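Local coordinates for GDSL-like protein (Collinsella aerofaciens ATCC 25986, PDB 7BXD) that is probably an acyl-hydrolase of the GDSL-like (SGNH hydrolase) family, though its natural substrate is not established, at residues K24-S29 / A60-A65; I195-Q200 / A230-A235; H125-A130 / R181-V186; V114-L119 / A177-A182. One frame throughout, in Å; residues are numbered along the deposited sequence.

Contact 1 of 4, residues K24-S29 / A60-A65; sequences KSLSES and ALLGGA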
loop_
_atom_site.group_PDB
_atom_site.type_symbol
_atom_site.label_atom_id
_atom_site.label_comp_id
_atom_site.label_asym_id
_atom_site.label_seq_id
_atom_site.Cartn_x
_atom_site.Cartn_y
_atom_site.Cartn_z
ATOM N N LYS A 24 15.126 -15.705 11.381
ATOM C CA LYS A 24 14.402 -14.446 11.280
ATOM C C LYS A 24 15.043 -13.464 10.308
ATOM O O LYS A 24 14.637 -12.297 10.255
ATOM C CB LYS A 24 14.224 -13.795 12.660
ATOM N N SER A 25 16.035 -13.911 9.540
ATOM C CA SER A 25 16.500 -13.097 8.423
ATOM C C SER A 25 15.429 -13.041 7.330
ATOM O O SER A 25 14.502 -13.858 7.292
ATOM C CB SER A 25 17.779 -13.679 7.834
ATOM O OG SER A 25 17.496 -14.845 7.090
ATOM N N LEU A 26 15.549 -12.048 6.440
ATOM C CA LEU A 26 14.529 -11.889 5.405
ATOM C C LEU A 26 14.497 -13.097 4.482
ATOM O O LEU A 26 13.415 -13.523 4.046
ATOM C CB LEU A 26 14.742 -10.609 4.586
ATOM C CG LEU A 26 14.271 -9.288 5.187
ATOM C CD1 LEU A 26 14.562 -8.127 4.236
ATOM C CD2 LEU A 26 12.789 -9.389 5.518
ATOM N N SER A 27 15.673 -13.658 4.159
ATOM C CA SER A 27 15.718 -14.763 3.212
ATOM C C SER A 27 15.009 -15.993 3.739
ATOM O O SER A 27 14.661 -16.880 2.949
ATOM C CB SER A 27 17.164 -15.116 2.886
ATOM O OG SER A 27 17.866 -15.480 4.072
ATOM N N GLU A 28 14.815 -16.074 5.057
ATOM C CA GLU A 28 14.145 -17.192 5.702
ATOM C C GLU A 28 12.742 -16.831 6.157
ATOM O O GLU A 28 12.112 -17.614 6.869
ATOM C CB GLU A 28 14.971 -17.695 6.897
ATOM N N SER A 29 12.240 -15.669 5.764
ATOM C CA SER A 29 10.989 -15.166 6.301
ATOM C C SER A 29 9.827 -15.456 5.364
ATOM O O SER A 29 9.993 -15.519 4.139
ATOM C CB SER A 29 11.066 -13.649 6.521
ATOM O OG SER A 29 11.848 -13.308 7.666
ATOM N N ALA A 60 12.616 -13.893 -4.549
ATOM C CA ALA A 60 13.937 -14.186 -5.095
ATOM C C ALA A 60 14.894 -13.038 -4.853
ATOM O O ALA A 60 16.082 -13.263 -4.604
ATOM C CB ALA A 60 13.833 -14.491 -6.586
ATOM N N LEU A 61 14.395 -11.798 -4.895
ATOM C CA LEU A 61 15.265 -10.645 -4.673
ATOM C C LEU A 61 15.794 -10.610 -3.252
ATOM O O LEU A 61 16.838 -9.994 -2.991
ATOM C CB LEU A 61 14.532 -9.336 -5.000
ATOM C CG LEU A 61 14.211 -9.103 -6.475
ATOM C CD1 LEU A 61 13.257 -7.924 -6.641
ATOM C CD2 LEU A 61 15.493 -8.918 -7.306
ATOM N N LEU A 62 15.068 -11.219 -2.320
ATOM C CA LEU A 62 15.454 -11.275 -0.922
ATOM C C LEU A 62 16.129 -12.597 -0.565
ATOM O O LEU A 62 16.318 -12.877 0.616
ATOM C CB LEU A 62 14.231 -11.026 -0.032
ATOM C CG LEU A 62 13.619 -9.625 -0.151
ATOM C CD1 LEU A 62 12.362 -9.584 0.684
ATOM C CD2 LEU A 62 14.613 -8.544 0.256
ATOM N N GLY A 63 16.531 -13.396 -1.552
ATOM C CA GLY A 63 17.279 -14.606 -1.256
ATOM C C GLY A 63 16.441 -15.801 -0.872
ATOM O O GLY A 63 16.972 -16.771 -0.308
ATOM N N GLY A 64 15.155 -15.784 -1.174
ATOM C CA GLY A 64 14.333 -16.952 -0.970
ATOM C C GLY A 64 13.186 -16.799 0.011
ATOM O O GLY A 64 12.593 -17.799 0.417
ATOM N N ALA A 65 12.832 -15.567 0.382
ATOM C CA ALA A 65 11.653 -15.349 1.215
ATOM C C ALA A 65 10.402 -15.894 0.526
ATOM O O ALA A 65 10.292 -15.909 -0.707
ATOM C CB ALA A 65 11.463 -13.854 1.458
#
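The Schellman motif that closes helix 55-61 touches the turn before strand 30-35 here, with L62 to A65 set against L26, S27 and S29. G63, at positive phi, is the C-prime residue of the motif. Its N binds A60 O at 3.1 Å, and the chain then leaves the helix. The contact itself is made by van der Waals packing and close C-H to carbonyl approaches. The two segments share no hydrogen bond. L26 CD1 meets L62 CD2 at 4.0 Å, and these two leucine side chains cross obliquely. S27 lies over the turn at L62 and G63. Its CA makes a C-H...O contact of 3.3 Å with L62 O. G63 has no side chain, and S27 CB comes within 3.6 Å of G63 O. A65 CB packs against the first segment, 3.3 Å from L26 O and near S29 O, while A65 CA sits 3.4 Å from S29 O. The serines hold the first segment in shape. S29 OG donates to S25 O at 2.7 Å from above the carbonyl plane, and E28 N reaches the same oxygen from the other face. S25 OG and S27 OG are hydrogen-bonded at 3.1 Å. Beyond the pair, S29, just before strand 30-35, is joined by a backbone bond to V66 of strand 66-71, its neighbour in the parallel sheet. L62 and A65 pack on I31 of strand 30-35, and L62 also touches T238 of helix 223-240.

Contact 2 of 4, residues I195-Q200 / A230-A235; sequences IDLYAQ and AHRIAA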
loop_
_atom_site.group_PDB
_atom_site.type_symbol
_atom_site.label_atom_id
_atom_site.label_comp_id
_atom_site.label_asym_id
_atom_site.label_seq_id
_atom_site.Cartn_x
_atom_site.Cartn_y
_atom_site.Cartn_z
ATOM N N ILE A 195 8.655 2.524 4.338
ATOM C CA ILE A 195 9.300 2.690 3.030
ATOM C C ILE A 195 8.469 3.711 2.266
ATOM O O ILE A 195 7.291 3.467 1.978
ATOM C CB ILE A 195 9.369 1.354 2.260
ATOM C CG1 ILE A 195 10.114 0.292 3.073
ATOM C CG2 ILE A 195 10.000 1.590 0.866
ATOM C CD1 ILE A 195 9.967 -1.115 2.556
ATOM N N ASP A 196 9.063 4.869 1.968
ATOM C CA ASP A 196 8.275 5.996 1.449
ATOM C C ASP A 196 8.225 5.918 -0.077
ATOM O O ASP A 196 8.928 6.650 -0.796
ATOM C CB ASP A 196 8.841 7.320 1.951
ATOM C CG ASP A 196 7.897 8.484 1.715
ATOM O OD1 ASP A 196 6.867 8.347 1.008
ATOM O OD2 ASP A 196 8.221 9.578 2.221
ATOM N N LEU A 197 7.379 5.004 -0.585
ATOM C CA LEU A 197 7.182 4.868 -2.031
ATOM C C LEU A 197 6.470 6.072 -2.637
ATOM O O LEU A 197 6.727 6.400 -3.815
ATOM C CB LEU A 197 6.394 3.594 -2.367
ATOM C CG LEU A 197 7.103 2.281 -2.023
ATOM C CD1 LEU A 197 6.187 1.107 -2.416
ATOM C CD2 LEU A 197 8.493 2.160 -2.670
ATOM N N TYR A 198 5.614 6.744 -1.862
ATOM C CA TYR A 198 5.042 8.009 -2.327
ATOM C C TYR A 198 6.134 8.945 -2.827
ATOM O O TYR A 198 6.027 9.532 -3.913
ATOM C CB TYR A 198 4.262 8.651 -1.183
ATOM C CG TYR A 198 3.707 10.018 -1.528
ATOM C CD1 TYR A 198 2.566 10.181 -2.326
ATOM C CD2 TYR A 198 4.324 11.177 -1.022
ATOM C CE1 TYR A 198 2.051 11.456 -2.588
ATOM C CE2 TYR A 198 3.811 12.440 -1.270
ATOM C CZ TYR A 198 2.687 12.588 -2.070
ATOM O OH TYR A 198 2.199 13.840 -2.372
ATOM N N ALA A 199 7.187 9.112 -2.008
ATOM C CA ALA A 199 8.255 10.048 -2.342
ATOM C C ALA A 199 9.346 9.437 -3.208
ATOM O O ALA A 199 10.030 10.194 -3.914
ATOM C CB ALA A 199 8.887 10.563 -1.042
ATOM N N GLN A 200 9.565 8.103 -3.159
ATOM C CA GLN A 200 10.817 7.548 -3.685
ATOM C C GLN A 200 10.656 6.224 -4.424
ATOM O O GLN A 200 11.622 5.462 -4.532
ATOM C CB GLN A 200 11.842 7.367 -2.581
ATOM C CG GLN A 200 12.275 8.679 -1.944
ATOM C CD GLN A 200 13.567 8.555 -1.174
ATOM O OE1 GLN A 200 14.315 7.589 -1.333
ATOM N NE2 GLN A 200 13.813 9.510 -0.289
ATOM N N ALA A 230 9.307 -3.919 -7.551
ATOM C CA ALA A 230 9.811 -4.961 -6.661
ATOM C C ALA A 230 11.263 -4.706 -6.265
ATOM O O ALA A 230 11.658 -4.953 -5.122
ATOM C CB ALA A 230 9.707 -6.333 -7.308
ATOM N N HIS A 231 12.091 -4.236 -7.197
ATOM C CA HIS A 231 13.477 -3.949 -6.847
ATOM C C HIS A 231 13.564 -2.825 -5.825
ATOM O O HIS A 231 14.365 -2.902 -4.868
ATOM C CB HIS A 231 14.262 -3.617 -8.114
ATOM C CG HIS A 231 14.632 -4.828 -8.923
ATOM N ND1 HIS A 231 15.912 -5.336 -8.985
ATOM C CD2 HIS A 231 13.868 -5.659 -9.674
ATOM C CE1 HIS A 231 15.927 -6.406 -9.764
ATOM N NE2 HIS A 231 14.701 -6.627 -10.193
ATOM N N ARG A 232 12.771 -1.767 -6.009
ATOM C CA ARG A 232 12.788 -0.664 -5.046
ATOM C C ARG A 232 12.300 -1.120 -3.674
ATOM O O ARG A 232 12.854 -0.719 -2.639
ATOM C CB ARG A 232 11.940 0.505 -5.568
ATOM C CG ARG A 232 11.850 1.693 -4.609
ATOM C CD ARG A 232 13.181 2.413 -4.500
ATOM N NE ARG A 232 13.214 3.453 -3.475
ATOM C CZ ARG A 232 13.536 3.259 -2.203
ATOM N NH1 ARG A 232 13.803 2.046 -1.769
ATOM N NH2 ARG A 232 13.602 4.302 -1.352
ATOM N N ILE A 233 11.261 -1.953 -3.650
ATOM C CA ILE A 233 10.720 -2.466 -2.397
ATOM C C ILE A 233 11.739 -3.365 -1.709
ATOM O O ILE A 233 11.921 -3.290 -0.490
ATOM C CB ILE A 233 9.373 -3.170 -2.648
ATOM C CG1 ILE A 233 8.314 -2.166 -3.073
ATOM C CG2 ILE A 233 8.962 -3.996 -1.446
ATOM C CD1 ILE A 233 7.061 -2.790 -3.686
ATOM N N ALA A 234 12.418 -4.227 -2.469
ATOM C CA ALA A 234 13.441 -5.069 -1.860
ATOM C C ALA A 234 14.509 -4.220 -1.187
ATOM O O ALA A 234 14.946 -4.531 -0.070
ATOM C CB ALA A 234 14.035 -5.996 -2.918
ATOM N N ALA A 235 14.977 -3.171 -1.867
ATOM C CA ALA A 235 16.000 -2.316 -1.265
ATOM C C ALA A 235 15.456 -1.668 -0.004
ATOM O O ALA A 235 16.170 -1.568 1.009
ATOM C CB ALA A 235 16.453 -1.259 -2.275
#
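R232 reaches from helix 223-240 to the backbone of Q200. Its NE donates to Q200 O at 2.8 Å, with an N-H...O angle of 144°. The oxygen lies near the guanidinium plane, at the group's edge, and NE is tilted 30° from the carbonyl plane. A second bond is weak: R232 NH2 to Q200 OE1, 3.4 Å. The arginine chain starts with CG anti to the backbone N and then bends at chi2 (70°). Along its way R232 CG passes L197 CD2 at 3.9 Å, the two side chains running in opposite directions. The other branch, L197 CD1, packs on I233 CG1 at 4.0 Å, where the side chains cross at about a right angle. I195 CD1 comes within 4.2 Å of I233 O. D196 is the N-cap of helix 197-200. Its OD1 accepts from A199 N at 3.1 Å, from above the carboxylate plane, and it is also bonded to T151 OG1. M150 of strand 146-150 touches all three apolar residues, I195, L197 and I233. The contact thus has two halves. Leucine and isoleucine fill the buried side. On the more exposed side the arginine charge is met across the contact by neutral oxygens of Q200, one firmly and one weakly, so the attraction is probably that of a charge to carbonyl dipoles.

Contact 3 of 4, residues H125-A130 / R181-V186; sequences HEFYGA and RAMLEV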
loop_
_atom_site.group_PDB
_atom_site.type_symbol
_atom_site.label_atom_id
_atom_site.label_comp_id
_atom_site.label_asym_id
_atom_site.label_seq_id
_atom_site.Cartn_x
_atom_site.Cartn_y
_atom_site.Cartn_z
ATOM N N HIS A 125 -13.555 4.581 10.352
ATOM C CA HIS A 125 -14.032 5.290 9.168
ATOM C C HIS A 125 -13.195 6.526 8.841
ATOM O O HIS A 125 -13.404 7.121 7.777
ATOM C CB HIS A 125 -15.487 5.735 9.353
ATOM C CG HIS A 125 -16.426 4.598 9.548
ATOM N ND1 HIS A 125 -16.666 4.058 10.792
ATOM C CD2 HIS A 125 -17.174 3.890 8.675
ATOM C CE1 HIS A 125 -17.552 3.082 10.681
ATOM N NE2 HIS A 125 -17.854 2.939 9.401
ATOM N N GLU A 126 -12.314 6.971 9.740
ATOM C CA GLU A 126 -11.409 8.076 9.457
ATOM C C GLU A 126 -10.045 7.492 9.111
ATOM O O GLU A 126 -9.671 6.434 9.616
ATOM C CB GLU A 126 -11.274 9.001 10.672
ATOM C CG GLU A 126 -12.500 9.835 10.977
ATOM C CD GLU A 126 -12.339 10.719 12.208
ATOM O OE1 GLU A 126 -11.460 10.457 13.056
ATOM O OE2 GLU A 126 -13.153 11.680 12.352
ATOM N N PHE A 127 -9.287 8.180 8.252
ATOM C CA PHE A 127 -8.000 7.628 7.853
ATOM C C PHE A 127 -7.065 7.454 9.041
ATOM O O PHE A 127 -6.421 6.405 9.184
ATOM C CB PHE A 127 -7.356 8.498 6.789
ATOM C CG PHE A 127 -6.223 7.806 6.091
ATOM C CD1 PHE A 127 -6.464 6.730 5.224
ATOM C CD2 PHE A 127 -4.906 8.239 6.274
ATOM C CE1 PHE A 127 -5.424 6.106 4.585
ATOM C CE2 PHE A 127 -3.881 7.602 5.615
ATOM C CZ PHE A 127 -4.138 6.540 4.769
ATOM N N TYR A 128 -6.930 8.492 9.880
ATOM C CA TYR A 128 -6.065 8.356 11.064
ATOM C C TYR A 128 -6.488 7.167 11.906
ATOM O O TYR A 128 -5.638 6.427 12.427
ATOM C CB TYR A 128 -6.072 9.624 11.933
ATOM C CG TYR A 128 -5.117 10.726 11.520
ATOM C CD1 TYR A 128 -3.777 10.693 11.917
ATOM C CD2 TYR A 128 -5.560 11.843 10.806
ATOM C CE1 TYR A 128 -2.906 11.722 11.624
ATOM C CE2 TYR A 128 -4.686 12.873 10.488
ATOM C CZ TYR A 128 -3.361 12.807 10.891
ATOM O OH TYR A 128 -2.499 13.833 10.535
ATOM N N GLY A 129 -7.794 7.010 12.130
ATOM C CA GLY A 129 -8.270 5.945 12.991
ATOM C C GLY A 129 -8.107 4.575 12.377
ATOM O O GLY A 129 -7.859 3.598 13.096
ATOM N N ALA A 130 -8.236 4.467 11.048
ATOM C CA ALA A 130 -8.050 3.186 10.392
ATOM C C ALA A 130 -6.592 2.738 10.432
ATOM O O ALA A 130 -6.307 1.542 10.643
ATOM C CB ALA A 130 -8.562 3.269 8.956
ATOM N N ARG A 181 0.901 12.151 5.082
ATOM C CA ARG A 181 1.349 12.709 6.360
ATOM C C ARG A 181 0.647 12.024 7.504
ATOM O O ARG A 181 1.265 11.727 8.536
ATOM C CB ARG A 181 1.073 14.214 6.373
ATOM C CG ARG A 181 2.116 15.033 5.652
ATOM C CD ARG A 181 2.023 16.540 6.023
ATOM N NE ARG A 181 0.671 17.089 5.874
ATOM C CZ ARG A 181 0.153 17.559 4.744
ATOM N NH1 ARG A 181 0.872 17.579 3.631
ATOM N NH2 ARG A 181 -1.096 18.016 4.736
ATOM N N ALA A 182 -0.660 11.789 7.367
ATOM C CA ALA A 182 -1.396 11.116 8.448
ATOM C C ALA A 182 -0.798 9.729 8.708
ATOM O O ALA A 182 -0.595 9.321 9.864
ATOM C CB ALA A 182 -2.868 11.003 8.071
ATOM N N MET A 183 -0.534 8.969 7.639
ATOM C CA MET A 183 0.068 7.648 7.792
ATOM C C MET A 183 1.397 7.745 8.510
ATOM O O MET A 183 1.674 6.963 9.427
ATOM C CB MET A 183 0.264 7.016 6.413
ATOM C CG MET A 183 0.934 5.635 6.481
ATOM S SD MET A 183 1.091 4.839 4.865
ATOM C CE MET A 183 -0.592 4.376 4.561
ATOM N N LEU A 184 2.240 8.700 8.102
ATOM C CA LEU A 184 3.541 8.848 8.751
ATOM C C LEU A 184 3.400 9.189 10.234
ATOM O O LEU A 184 4.200 8.725 11.069
ATOM C CB LEU A 184 4.394 9.905 8.034
ATOM C CG LEU A 184 4.788 9.526 6.601
ATOM C CD1 LEU A 184 5.512 10.664 5.934
ATOM C CD2 LEU A 184 5.633 8.288 6.553
ATOM N N GLU A 185 2.422 10.026 10.593
ATOM C CA GLU A 185 2.253 10.409 11.999
ATOM C C GLU A 185 1.789 9.223 12.845
ATOM O O GLU A 185 2.251 9.056 13.985
ATOM C CB GLU A 185 1.280 11.571 12.098
ATOM C CG GLU A 185 1.886 12.869 11.554
ATOM C CD GLU A 185 0.903 14.010 11.507
ATOM O OE1 GLU A 185 -0.258 13.846 11.933
ATOM O OE2 GLU A 185 1.302 15.108 11.051
ATOM N N VAL A 186 0.862 8.394 12.325
ATOM C CA VAL A 186 0.429 7.242 13.108
ATOM C C VAL A 186 1.572 6.236 13.202
ATOM O O VAL A 186 1.813 5.624 14.259
ATOM C CB VAL A 186 -0.855 6.611 12.539
ATOM C CG1 VAL A 186 -1.303 5.450 13.428
ATOM C CG2 VAL A 186 -1.948 7.644 12.433
#
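Y128 reaches from helix 127-141 across helix 176-189, where A182, E185 and V186 receive it. From Y128 CB, the first torsion sets CG beside the backbone N (chi1 -84°), 4.1 Å from A182 CB. CD1 meets V186 CG2 obliquely at 3.6 Å. CE1 passes 3.6 Å from A182 CA. CE2 and CZ cover A182 CB, with CZ the closer at 3.4 Å. This methyl lies over one ring face, offset toward the rim, and makes a CH-pi contact 16° off the ring normal. At the tip, Y128 OH donates to E185 OE1 at 2.6 Å. The hydroxyl meets that oxygen from above the carboxylate plane, which is turned 33° from the ring. E185 OE1 in turn lies in plane at the ring edge. The short bond fixes the tip of the tyrosine on the helix. F127 adds a second ring: its CD2 edge touches A182 CB at 3.9 Å, and its CZ is 4.2 Å from M183 CE. A182 therefore sits between two aromatic side chains. Further along helix 127-141, V131, D132 and I135 continue the packing on V186. L119 of the preceding loop touches Y128, and Y179 of helix 176-189 meets F127 edge-to-face.

Contact 4 of 4, residues V114-L119 / A177-A182; sequences VPLGEL and AAYVRA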
loop_
_atom_site.group_PDB
_atom_site.type_symbol
_atom_site.label_atom_id
_atom_site.label_comp_id
_atom_site.label_asym_id
_atom_site.label_seq_id
_atom_site.Cartn_x
_atom_site.Cartn_y
_atom_site.Cartn_z
ATOM N N VAL A 114 -12.302 9.342 1.885
ATOM C CA VAL A 114 -12.336 8.924 3.294
ATOM C C VAL A 114 -12.008 10.132 4.168
ATOM O O VAL A 114 -10.971 10.790 3.947
ATOM C CB VAL A 114 -11.319 7.794 3.515
ATOM C CG1 VAL A 114 -11.012 7.602 4.995
ATOM C CG2 VAL A 114 -11.849 6.524 2.881
ATOM N N PRO A 115 -12.844 10.473 5.145
ATOM C CA PRO A 115 -12.508 11.590 6.037
ATOM C C PRO A 115 -11.168 11.362 6.728
ATOM O O PRO A 115 -10.858 10.257 7.175
ATOM C CB PRO A 115 -13.668 11.602 7.042
ATOM C CG PRO A 115 -14.818 10.902 6.334
ATOM C CD PRO A 115 -14.110 9.823 5.530
ATOM N N LEU A 116 -10.379 12.425 6.861
ATOM C CA LEU A 116 -9.034 12.250 7.394
ATOM C C LEU A 116 -9.049 11.964 8.895
ATOM O O LEU A 116 -8.334 11.084 9.370
ATOM C CB LEU A 116 -8.208 13.492 7.056
ATOM C CG LEU A 116 -6.706 13.356 7.197
ATOM C CD1 LEU A 116 -6.131 12.445 6.086
ATOM C CD2 LEU A 116 -6.016 14.726 7.146
ATOM N N GLY A 117 -9.843 12.739 9.660
ATOM C CA GLY A 117 -9.758 12.785 11.111
ATOM C C GLY A 117 -8.503 13.505 11.577
ATOM O O GLY A 117 -7.855 14.237 10.812
ATOM N N GLU A 118 -8.169 13.286 12.854
ATOM C CA GLU A 118 -7.005 13.884 13.492
ATOM C C GLU A 118 -6.186 12.781 14.145
ATOM O O GLU A 118 -6.718 11.727 14.505
ATOM C CB GLU A 118 -7.417 14.820 14.653
ATOM C CG GLU A 118 -8.199 16.023 14.266
ATOM C CD GLU A 118 -8.515 16.870 15.497
ATOM O OE1 GLU A 118 -9.411 17.684 15.403
ATOM O OE2 GLU A 118 -7.914 16.664 16.587
ATOM N N LEU A 119 -4.896 13.060 14.371
ATOM C CA LEU A 119 -4.049 12.113 15.085
ATOM C C LEU A 119 -4.644 11.853 16.468
ATOM O O LEU A 119 -4.916 12.785 17.232
ATOM C CB LEU A 119 -2.637 12.672 15.212
ATOM C CG LEU A 119 -1.597 11.783 15.894
ATOM C CD1 LEU A 119 -1.409 10.455 15.181
ATOM C CD2 LEU A 119 -0.247 12.517 16.026
ATOM N N ALA A 177 -1.026 14.105 -0.299
ATOM C CA ALA A 177 -0.011 14.363 0.717
ATOM C C ALA A 177 -0.591 14.416 2.117
ATOM O O ALA A 177 0.103 14.040 3.071
ATOM C CB ALA A 177 0.739 15.659 0.410
ATOM N N ALA A 178 -1.847 14.881 2.286
ATOM C CA ALA A 178 -2.442 14.911 3.623
ATOM C C ALA A 178 -2.592 13.493 4.167
ATOM O O ALA A 178 -2.435 13.258 5.378
ATOM C CB ALA A 178 -3.804 15.616 3.579
ATOM N N TYR A 179 -2.997 12.546 3.301
ATOM C CA TYR A 179 -3.132 11.155 3.713
ATOM C C TYR A 179 -1.757 10.552 4.017
ATOM O O TYR A 179 -1.599 9.808 5.001
ATOM C CB TYR A 179 -3.882 10.342 2.638
ATOM C CG TYR A 179 -5.332 10.751 2.504
ATOM C CD1 TYR A 179 -5.688 11.911 1.789
ATOM C CD2 TYR A 179 -6.331 10.017 3.127
ATOM C CE1 TYR A 179 -7.016 12.308 1.706
ATOM C CE2 TYR A 179 -7.681 10.415 3.058
ATOM C CZ TYR A 179 -8.009 11.572 2.345
ATOM O OH TYR A 179 -9.311 11.992 2.225
ATOM N N VAL A 180 -0.756 10.842 3.184
ATOM C CA VAL A 180 0.593 10.351 3.455
ATOM C C VAL A 180 1.085 10.857 4.808
ATOM O O VAL A 180 1.632 10.094 5.612
ATOM C CB VAL A 180 1.554 10.720 2.305
ATOM C CG1 VAL A 180 2.958 10.307 2.641
ATOM C CG2 VAL A 180 1.097 10.034 0.978
ATOM N N ARG A 181 0.901 12.151 5.082
ATOM C CA ARG A 181 1.349 12.709 6.360
ATOM C C ARG A 181 0.647 12.024 7.504
ATOM O O ARG A 181 1.265 11.727 8.536
ATOM C CB ARG A 181 1.073 14.214 6.373
ATOM C CG ARG A 181 2.116 15.033 5.652
ATOM C CD ARG A 181 2.023 16.540 6.023
ATOM N NE ARG A 181 0.671 17.089 5.874
ATOM C CZ ARG A 181 0.153 17.559 4.744
ATOM N NH1 ARG A 181 0.872 17.579 3.631
ATOM N NH2 ARG A 181 -1.096 18.016 4.736
ATOM N N ALA A 182 -0.660 11.789 7.367
ATOM C CA ALA A 182 -1.396 11.116 8.448
ATOM C C ALA A 182 -0.798 9.729 8.708
ATOM O O ALA A 182 -0.595 9.321 9.864
ATOM C CB ALA A 182 -2.868 11.003 8.071
#
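Y179 OH donates to V114 O at 2.7 Å. The bond ties helix 176-189 to the loop between helices 107-111 and 127-141, in the helical layer on one side of the parallel sheet of this SGNH-type alpha/beta fold. The approach is fairly direct, with a C=O...O angle of 150°, and the hydroxyl is tilted 21° from the carbonyl plane. Seen from the tyrosine, V114 O lies in the ring plane at the edge. N170 ND2 is a second, weak partner of the same hydroxyl. The buried phenol thus has its polar tip occupied, and the carbonyl of an irregular loop gains a donor. L116 covers a face of the ring. With its CG anti to the backbone N (chi1 -164°) and a bend at chi2, CD1 lies above the plane, offset toward the rim on the CD2 side, and makes a CH-pi contact 3.9 Å from the Y179 ring centroid. The same methyl is 3.9 Å from A178 O and 4.1 Å from A182 CB, so it touches the helix at A178, Y179 and A182. Around this pair, L172 and L174 of the loop before the helix touch Y179, as do D109 and F110 of helix 107-111. L174 also touches L116. The other branch of the leucine meets A178 too: L116 CD2 lies 4.3 Å from A178 CB.

How the contacts relate
Contacts 3 and 4 form one continuous patch, with centres about 5 Å apart on helix 176-189 and with R181 and A182 in both. Two probable backbone bonds, F127 N to P115 O and Y128 N to L116 O, join their other segments. Contact 2 touches contact 4 where Y198 packs on A177 and V180. It touches contact 1 where L61 and L62 meet A230, H231 and A234, centres about 17 Å apart. Contacts 1 and 4 lie on opposite sides of the chain's centre, with centres about 33 Å apart. By family resemblance the nucleophile follows the first strand, so contact 1 lies at that strand's other end, and contact 2 uses the helix after the Asp-His pair.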